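Local coordinates for protein adenylate kinase (Schistosoma mansoni, PDB 3UMF) that catalyses the reversible transfer of a phosphoryl group between adenine nucleotides, interconverting ATP and AMP with two molecules of ADP, at residues A[141-152]-A[164-172]. Numbering follows the deposited sequence.
Sequences VSEEVMRKRLLK and EETIVKRFR
Glu143 and Phe171 meet where two helices of the adenylate kinase fold, 143-150 and 161-177, run roughly antiparallel (146° between the segment axes), the first following strand 135-140 of the parallel sheet. The connection between these helices probably corresponds to the LID of adenylate kinases, whose two ends this contact pairs. The Phe171 ring reaches the start of helix 143-150: its CZ lies 3.4 Å from Val141 O, at the ring edge, and its CE2 3.6 Å from Glu143 CB. Met146 CG is anti to the backbone N (chi1 176°), and a turn about CG-SD (chi3 -63°) brings CE to 3.8 Å from Phe171 CB and close to Val168. Farther along, Leu151 CD1 packs 3.8 Å from Val168 CG2, while Ile167 touches Met146, Leu150 and Leu151.

Along one flank runs a salt-bridge network. Arg172 grips Glu143 side-on, NE to OE1 (2.8 Å) and NH2 to OE2. Arg147, one helical turn after Glu143, reaches OE2 from the anti side, NH2 by the shorter, straighter bond and NE by a longer, bent one; three N-H groups converge there, probably favouring the charged carboxylate. Val168 underlies both arginines, CG2 over a face of Arg147 and CG1 over a face of Arg172.

Ser142 OG caps the helix start by accepting from Val145 N. Just past the C-terminal end of helix 143-150, Lys152 N donates to Glu164 OE2 (2.9 Å), and a water donates 2.6 Å bonds to Lys152 O and Glu164 OE1.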
ATOM      1  N   VAL A 141     -13.983   0.864  -3.535  1.00 29.33           N
ATOM      2  CA  VAL A 141     -15.168   1.712  -3.611  1.00 29.47           C
ATOM      3  C   VAL A 141     -15.532   1.978  -5.068  1.00 26.07           C
ATOM      4  O   VAL A 141     -14.659   2.042  -5.932  1.00 26.43           O
ATOM      5  CB  VAL A 141     -14.975   3.062  -2.876  1.00 31.41           C
ATOM      6  CG1 VAL A 141     -14.876   2.846  -1.375  1.00 35.04           C
ATOM      7  CG2 VAL A 141     -13.745   3.795  -3.402  1.00 30.49           C
ATOM      8  N   SER A 142     -16.824   2.123  -5.337  1.00 25.02           N
ATOM      9  CA  SER A 142     -17.298   2.463  -6.673  1.00 21.45           C
ATOM     10  C   SER A 142     -17.065   3.945  -6.926  1.00 24.00           C
ATOM     11  O   SER A 142     -16.800   4.702  -5.990  1.00 23.07           O
ATOM     12  CB  SER A 142     -18.786   2.145  -6.806  1.00 26.04           C
ATOM     13  OG  SER A 142     -19.548   3.010  -5.983  1.00 28.22           O
ATOM     14  N   GLU A 143     -17.154   4.362  -8.184  1.00 26.80           N
ATOM     15  CA  GLU A 143     -16.991   5.773  -8.517  1.00 32.78           C
ATOM     16  C   GLU A 143     -18.086   6.597  -7.847  1.00 26.15           C
ATOM     17  O   GLU A 143     -17.843   7.712  -7.388  1.00 27.35           O
ATOM     18  CB  GLU A 143     -17.012   5.978 -10.034  1.00 32.82           C
ATOM     19  CG  GLU A 143     -16.656   7.387 -10.477  1.00 33.17           C
ATOM     20  CD  GLU A 143     -16.590   7.526 -11.983  1.00 38.16           C
ATOM     21  OE1 GLU A 143     -15.847   6.751 -12.624  1.00 33.85           O
ATOM     22  OE2 GLU A 143     -17.287   8.408 -12.534  1.00 37.17           O
ATOM     23  N   GLU A 144     -19.284   6.020  -7.781  1.00 26.86           N
ATOM     24  CA  GLU A 144     -20.445   6.657  -7.162  1.00 34.85           C
ATOM     25  C   GLU A 144     -20.228   6.934  -5.672  1.00 32.23           C
ATOM     26  O   GLU A 144     -20.587   8.001  -5.167  1.00 32.97           O
ATOM     27  CB  GLU A 144     -21.688   5.777  -7.344  1.00 44.01           C
ATOM     28  CG  GLU A 144     -21.946   5.323  -8.782  1.00 56.18           C
ATOM     29  CD  GLU A 144     -21.327   3.969  -9.109  1.00 58.36           C
ATOM     30  OE1 GLU A 144     -22.027   2.940  -8.966  1.00 64.09           O
ATOM     31  OE2 GLU A 144     -20.146   3.928  -9.520  1.00 39.39           O
ATOM     32  N   VAL A 145     -19.653   5.962  -4.970  1.00 26.17           N
ATOM     33  CA  VAL A 145     -19.333   6.115  -3.551  1.00 26.05           C
ATOM     34  C   VAL A 145     -18.263   7.188  -3.335  1.00 27.40           C
ATOM     35  O   VAL A 145     -18.385   8.022  -2.439  1.00 26.90           O
ATOM     36  CB  VAL A 145     -18.872   4.778  -2.931  1.00 32.23           C
ATOM     37  CG1 VAL A 145     -18.163   5.008  -1.607  1.00 34.58           C
ATOM     38  CG2 VAL A 145     -20.063   3.839  -2.752  1.00 31.88           C
ATOM     39  N   MET A 146     -17.215   7.159  -4.154  1.00 23.27           N
ATOM     40  CA  MET A 146     -16.168   8.175  -4.095  1.00 24.60           C
ATOM     41  C   MET A 146     -16.733   9.586  -4.275  1.00 23.62           C
ATOM     42  O   MET A 146     -16.388  10.498  -3.523  1.00 28.67           O
ATOM     43  CB  MET A 146     -15.083   7.890  -5.140  1.00 23.86           C
ATOM     44  CG  MET A 146     -13.979   8.941  -5.241  1.00 30.91           C
ATOM     45  SD  MET A 146     -14.386  10.373  -6.270  1.00 29.89           S
ATOM     46  CE  MET A 146     -14.593   9.625  -7.890  1.00 26.67           C
ATOM     47  N   ARG A 147     -17.594   9.760  -5.276  1.00 22.31           N
ATOM     48  CA  ARG A 147     -18.225  11.053  -5.554  1.00 23.24           C
ATOM     49  C   ARG A 147     -19.057  11.560  -4.376  1.00 28.99           C
ATOM     50  O   ARG A 147     -19.000  12.739  -4.022  1.00 29.32           O
ATOM     51  CB  ARG A 147     -19.126  10.956  -6.796  1.00 25.81           C
ATOM     52  CG  ARG A 147     -18.405  10.763  -8.130  1.00 29.69           C
ATOM     53  CD  ARG A 147     -19.419  10.617  -9.263  1.00 41.85           C
ATOM     54  NE  ARG A 147     -18.801  10.428 -10.574  1.00 42.64           N
ATOM     55  CZ  ARG A 147     -18.617  11.400 -11.462  1.00 43.75           C
ATOM     56  NH1 ARG A 147     -19.000  12.637 -11.179  1.00 48.12           N
ATOM     57  NH2 ARG A 147     -18.050  11.137 -12.632  1.00 40.27           N
ATOM     58  N   LYS A 148     -19.841  10.665  -3.780  1.00 25.27           N
ATOM     59  CA  LYS A 148     -20.708  11.021  -2.660  1.00 28.20           C
ATOM     60  C   LYS A 148     -19.864  11.364  -1.438  1.00 31.25           C
ATOM     61  O   LYS A 148     -20.284  12.116  -0.558  1.00 31.93           O
ATOM     62  CB  LYS A 148     -21.651   9.854  -2.347  1.00 41.68           C
ATOM     63  CG  LYS A 148     -22.771  10.172  -1.371  1.00 56.85           C
ATOM     64  CD  LYS A 148     -22.447   9.683   0.033  1.00 63.08           C
ATOM     65  N   ARG A 149     -18.655  10.814  -1.406  1.00 27.19           N
ATOM     66  CA  ARG A 149     -17.762  10.979  -0.273  1.00 31.29           C
ATOM     67  C   ARG A 149     -16.902  12.246  -0.383  1.00 28.73           C
ATOM     68  O   ARG A 149     -16.759  12.985   0.592  1.00 25.13           O
ATOM     69  CB  ARG A 149     -16.881   9.727  -0.140  1.00 31.33           C
ATOM     70  CG  ARG A 149     -16.343   9.459   1.248  1.00 41.77           C
ATOM     71  CD  ARG A 149     -15.831   8.030   1.371  1.00 41.74           C
ATOM     72  NE  ARG A 149     -16.810   7.141   1.998  1.00 35.57           N
ATOM     73  CZ  ARG A 149     -16.651   5.826   2.118  1.00 36.68           C
ATOM     74  NH1 ARG A 149     -15.557   5.242   1.647  1.00 36.25           N
ATOM     75  NH2 ARG A 149     -17.587   5.094   2.705  1.00 35.31           N
ATOM     76  N   LEU A 150     -16.354  12.514  -1.569  1.00 25.85           N
ATOM     77  CA  LEU A 150     -15.392  13.611  -1.738  1.00 26.89           C
ATOM     78  C   LEU A 150     -15.951  14.855  -2.430  1.00 23.04           C
ATOM     79  O   LEU A 150     -15.475  15.970  -2.202  1.00 31.01           O
ATOM     80  CB  LEU A 150     -14.172  13.129  -2.538  1.00 25.95           C
ATOM     81  CG  LEU A 150     -13.428  11.884  -2.043  1.00 26.06           C
ATOM     82  CD1 LEU A 150     -12.249  11.581  -2.958  1.00 24.40           C
ATOM     83  CD2 LEU A 150     -12.966  12.071  -0.604  1.00 25.29           C
ATOM     84  N   LEU A 151     -16.946  14.671  -3.286  1.00 22.78           N
ATOM     85  CA  LEU A 151     -17.370  15.757  -4.166  1.00 24.06           C
ATOM     86  C   LEU A 151     -18.738  16.322  -3.798  1.00 32.39           C
ATOM     87  O   LEU A 151     -19.473  15.735  -3.000  1.00 30.94           O
ATOM     88  CB  LEU A 151     -17.365  15.284  -5.625  1.00 31.08           C
ATOM     89  CG  LEU A 151     -16.156  14.446  -6.067  1.00 30.64           C
ATOM     90  CD1 LEU A 151     -16.302  14.037  -7.522  1.00 30.74           C
ATOM     91  CD2 LEU A 151     -14.846  15.194  -5.851  1.00 25.19           C
ATOM     92  N   LYS A 152     -19.072  17.467  -4.381  1.00 28.98           N
ATOM     93  CA  LYS A 152     -20.348  18.118  -4.116  1.00 37.89           C
ATOM     94  C   LYS A 152     -21.498  17.311  -4.720  1.00 46.32           C
ATOM     95  O   LYS A 152     -21.320  16.627  -5.727  1.00 43.45           O
ATOM     96  CB  LYS A 152     -20.338  19.540  -4.693  1.00 40.53           C
ATOM     97  CG  LYS A 152     -21.436  20.447  -4.164  1.00 47.56           C
ATOM     98  CD  LYS A 152     -22.366  20.888  -5.282  1.00 52.42           C
ATOM     99  CE  LYS A 152     -22.806  22.332  -5.113  1.00 54.63           C
ATOM    100  NZ  LYS A 152     -23.663  22.535  -3.915  1.00 54.63           N
ATOM    101  N   GLU A 164     -12.972  18.772  -9.093  1.00 24.88           N
ATOM    102  CA  GLU A 164     -13.693  17.523  -8.874  1.00 20.62           C
ATOM    103  C   GLU A 164     -13.442  16.522 -10.005  1.00 26.02           C
ATOM    104  O   GLU A 164     -13.262  15.329  -9.759  1.00 28.93           O
ATOM    105  CB  GLU A 164     -15.192  17.788  -8.704  1.00 27.50           C
ATOM    106  CG  GLU A 164     -15.532  18.607  -7.462  1.00 34.19           C
ATOM    107  CD  GLU A 164     -17.023  18.793  -7.267  1.00 39.87           C
ATOM    108  OE1 GLU A 164     -17.787  18.578  -8.235  1.00 42.27           O
ATOM    109  OE2 GLU A 164     -17.438  19.150  -6.141  1.00 36.42           O
ATOM    110  N   GLU A 165     -13.419  17.013 -11.240  1.00 26.09           N
ATOM    111  CA  GLU A 165     -13.167  16.157 -12.396  1.00 33.51           C
ATOM    112  C   GLU A 165     -11.747  15.588 -12.379  1.00 33.79           C
ATOM    113  O   GLU A 165     -11.523  14.462 -12.827  1.00 30.64           O
ATOM    114  CB  GLU A 165     -13.442  16.900 -13.709  1.00 40.46           C
ATOM    115  CG  GLU A 165     -13.300  16.051 -14.977  1.00 52.69           C
ATOM    116  CD  GLU A 165     -14.436  15.048 -15.177  1.00 59.09           C
ATOM    117  OE1 GLU A 165     -15.293  14.903 -14.277  1.00 52.15           O
ATOM    118  OE2 GLU A 165     -14.475  14.400 -16.246  1.00 65.36           O
ATOM    119  N   THR A 166     -10.794  16.358 -11.858  1.00 31.07           N
ATOM    120  CA  THR A 166      -9.427  15.866 -11.706  1.00 25.79           C
ATOM    121  C   THR A 166      -9.393  14.638 -10.796  1.00 24.51           C
ATOM    122  O   THR A 166      -8.708  13.655 -11.084  1.00 26.57           O
ATOM    123  CB  THR A 166      -8.487  16.953 -11.144  1.00 31.52           C
ATOM    124  OG1 THR A 166      -8.393  18.032 -12.080  1.00 39.26           O
ATOM    125  CG2 THR A 166      -7.092  16.383 -10.896  1.00 29.08           C
ATOM    126  N   ILE A 167     -10.150  14.697  -9.705  1.00 24.70           N
ATOM    127  CA  ILE A 167     -10.243  13.583  -8.765  1.00 27.52           C
ATOM    128  C   ILE A 167     -10.971  12.383  -9.381  1.00 27.39           C
ATOM    129  O   ILE A 167     -10.603  11.229  -9.138  1.00 26.11           O
ATOM    130  CB  ILE A 167     -10.946  14.020  -7.459  1.00 30.62           C
ATOM    131  CG1 ILE A 167     -10.072  15.030  -6.707  1.00 28.91           C
ATOM    132  CG2 ILE A 167     -11.256  12.819  -6.578  1.00 24.90           C
ATOM    133  CD1 ILE A 167     -10.669  15.492  -5.396  1.00 36.11           C
ATOM    134  N   VAL A 168     -12.002  12.652 -10.177  1.00 22.85           N
ATOM    135  CA  VAL A 168     -12.684  11.583 -10.903  1.00 26.72           C
ATOM    136  C   VAL A 168     -11.706  10.859 -11.829  1.00 28.27           C
ATOM    137  O   VAL A 168     -11.648   9.630 -11.833  1.00 23.93           O
ATOM    138  CB  VAL A 168     -13.893  12.111 -11.708  1.00 30.25           C
ATOM    139  CG1 VAL A 168     -14.400  11.047 -12.668  1.00 30.13           C
ATOM    140  CG2 VAL A 168     -15.005  12.554 -10.762  1.00 26.05           C
ATOM    141  N   LYS A 169     -10.927  11.624 -12.589  1.00 26.95           N
ATOM    142  CA  LYS A 169      -9.905  11.057 -13.472  1.00 28.29           C
ATOM    143  C   LYS A 169      -8.813  10.320 -12.700  1.00 26.22           C
ATOM    144  O   LYS A 169      -8.293   9.303 -13.162  1.00 26.02           O
ATOM    145  CB  LYS A 169      -9.268  12.149 -14.336  1.00 23.81           C
ATOM    146  CG  LYS A 169     -10.221  12.819 -15.304  1.00 26.10           C
ATOM    147  CD  LYS A 169     -11.024  11.798 -16.089  1.00 33.40           C
ATOM    148  CE  LYS A 169     -11.811  12.476 -17.199  1.00 45.34           C
ATOM    149  NZ  LYS A 169     -13.139  11.839 -17.391  1.00 50.12           N
ATOM    150  N   ARG A 170      -8.454  10.837 -11.531  1.00 22.88           N
ATOM    151  CA  ARG A 170      -7.449  10.176 -10.702  1.00 27.25           C
ATOM    152  C   ARG A 170      -7.979   8.834 -10.203  1.00 25.88           C
ATOM    153  O   ARG A 170      -7.237   7.854 -10.120  1.00 26.04           O
ATOM    154  CB  ARG A 170      -7.038  11.065  -9.528  1.00 29.60           C
ATOM    155  CG  ARG A 170      -5.889  10.504  -8.700  1.00 32.04           C
ATOM    156  CD  ARG A 170      -5.545  11.430  -7.544  1.00 34.00           C
ATOM    157  NE  ARG A 170      -5.121  12.745  -8.014  1.00 32.03           N
ATOM    158  CZ  ARG A 170      -4.938  13.797  -7.224  1.00 29.96           C
ATOM    159  NH1 ARG A 170      -5.142  13.691  -5.920  1.00 25.43           N
ATOM    160  NH2 ARG A 170      -4.554  14.956  -7.739  1.00 32.83           N
ATOM    161  N   PHE A 171      -9.269   8.802  -9.880  1.00 20.35           N
ATOM    162  CA  PHE A 171      -9.948   7.572  -9.487  1.00 18.87           C
ATOM    163  C   PHE A 171      -9.921   6.541 -10.618  1.00 22.95           C
ATOM    164  O   PHE A 171      -9.589   5.377 -10.404  1.00 26.69           O
ATOM    165  CB  PHE A 171     -11.400   7.873  -9.085  1.00 17.60           C
ATOM    166  CG  PHE A 171     -12.213   6.646  -8.776  1.00 23.43           C
ATOM    167  CD1 PHE A 171     -12.296   6.164  -7.480  1.00 25.42           C
ATOM    168  CD2 PHE A 171     -12.894   5.971  -9.779  1.00 25.91           C
ATOM    169  CE1 PHE A 171     -13.043   5.032  -7.190  1.00 24.94           C
ATOM    170  CE2 PHE A 171     -13.635   4.834  -9.497  1.00 30.32           C
ATOM    171  CZ  PHE A 171     -13.710   4.368  -8.198  1.00 28.83           C
ATOM    172  N   ARG A 172     -10.287   6.976 -11.819  1.00 21.93           N
ATOM    173  CA  ARG A 172     -10.365   6.083 -12.967  1.00 23.40           C
ATOM    174  C   ARG A 172      -8.979   5.628 -13.402  1.00 28.26           C
ATOM    175  O   ARG A 172      -8.797   4.476 -13.800  1.00 25.53           O
ATOM    176  CB  ARG A 172     -11.095   6.757 -14.128  1.00 21.03           C
ATOM    177  CG  ARG A 172     -12.550   7.091 -13.834  1.00 20.48           C
ATOM    178  CD  ARG A 172     -13.218   7.736 -15.042  1.00 24.03           C
ATOM    179  NE  ARG A 172     -14.618   8.068 -14.773  1.00 22.62           N
ATOM    180  CZ  ARG A 172     -15.393   8.772 -15.591  1.00 33.06           C
ATOM    181  NH1 ARG A 172     -14.909   9.227 -16.740  1.00 29.31           N
ATOM    182  NH2 ARG A 172     -16.651   9.021 -15.258  1.00 32.27           N
TER
HETATM  183  O   HOH W   1     -19.995  17.324  -7.850  1.00 54.40           O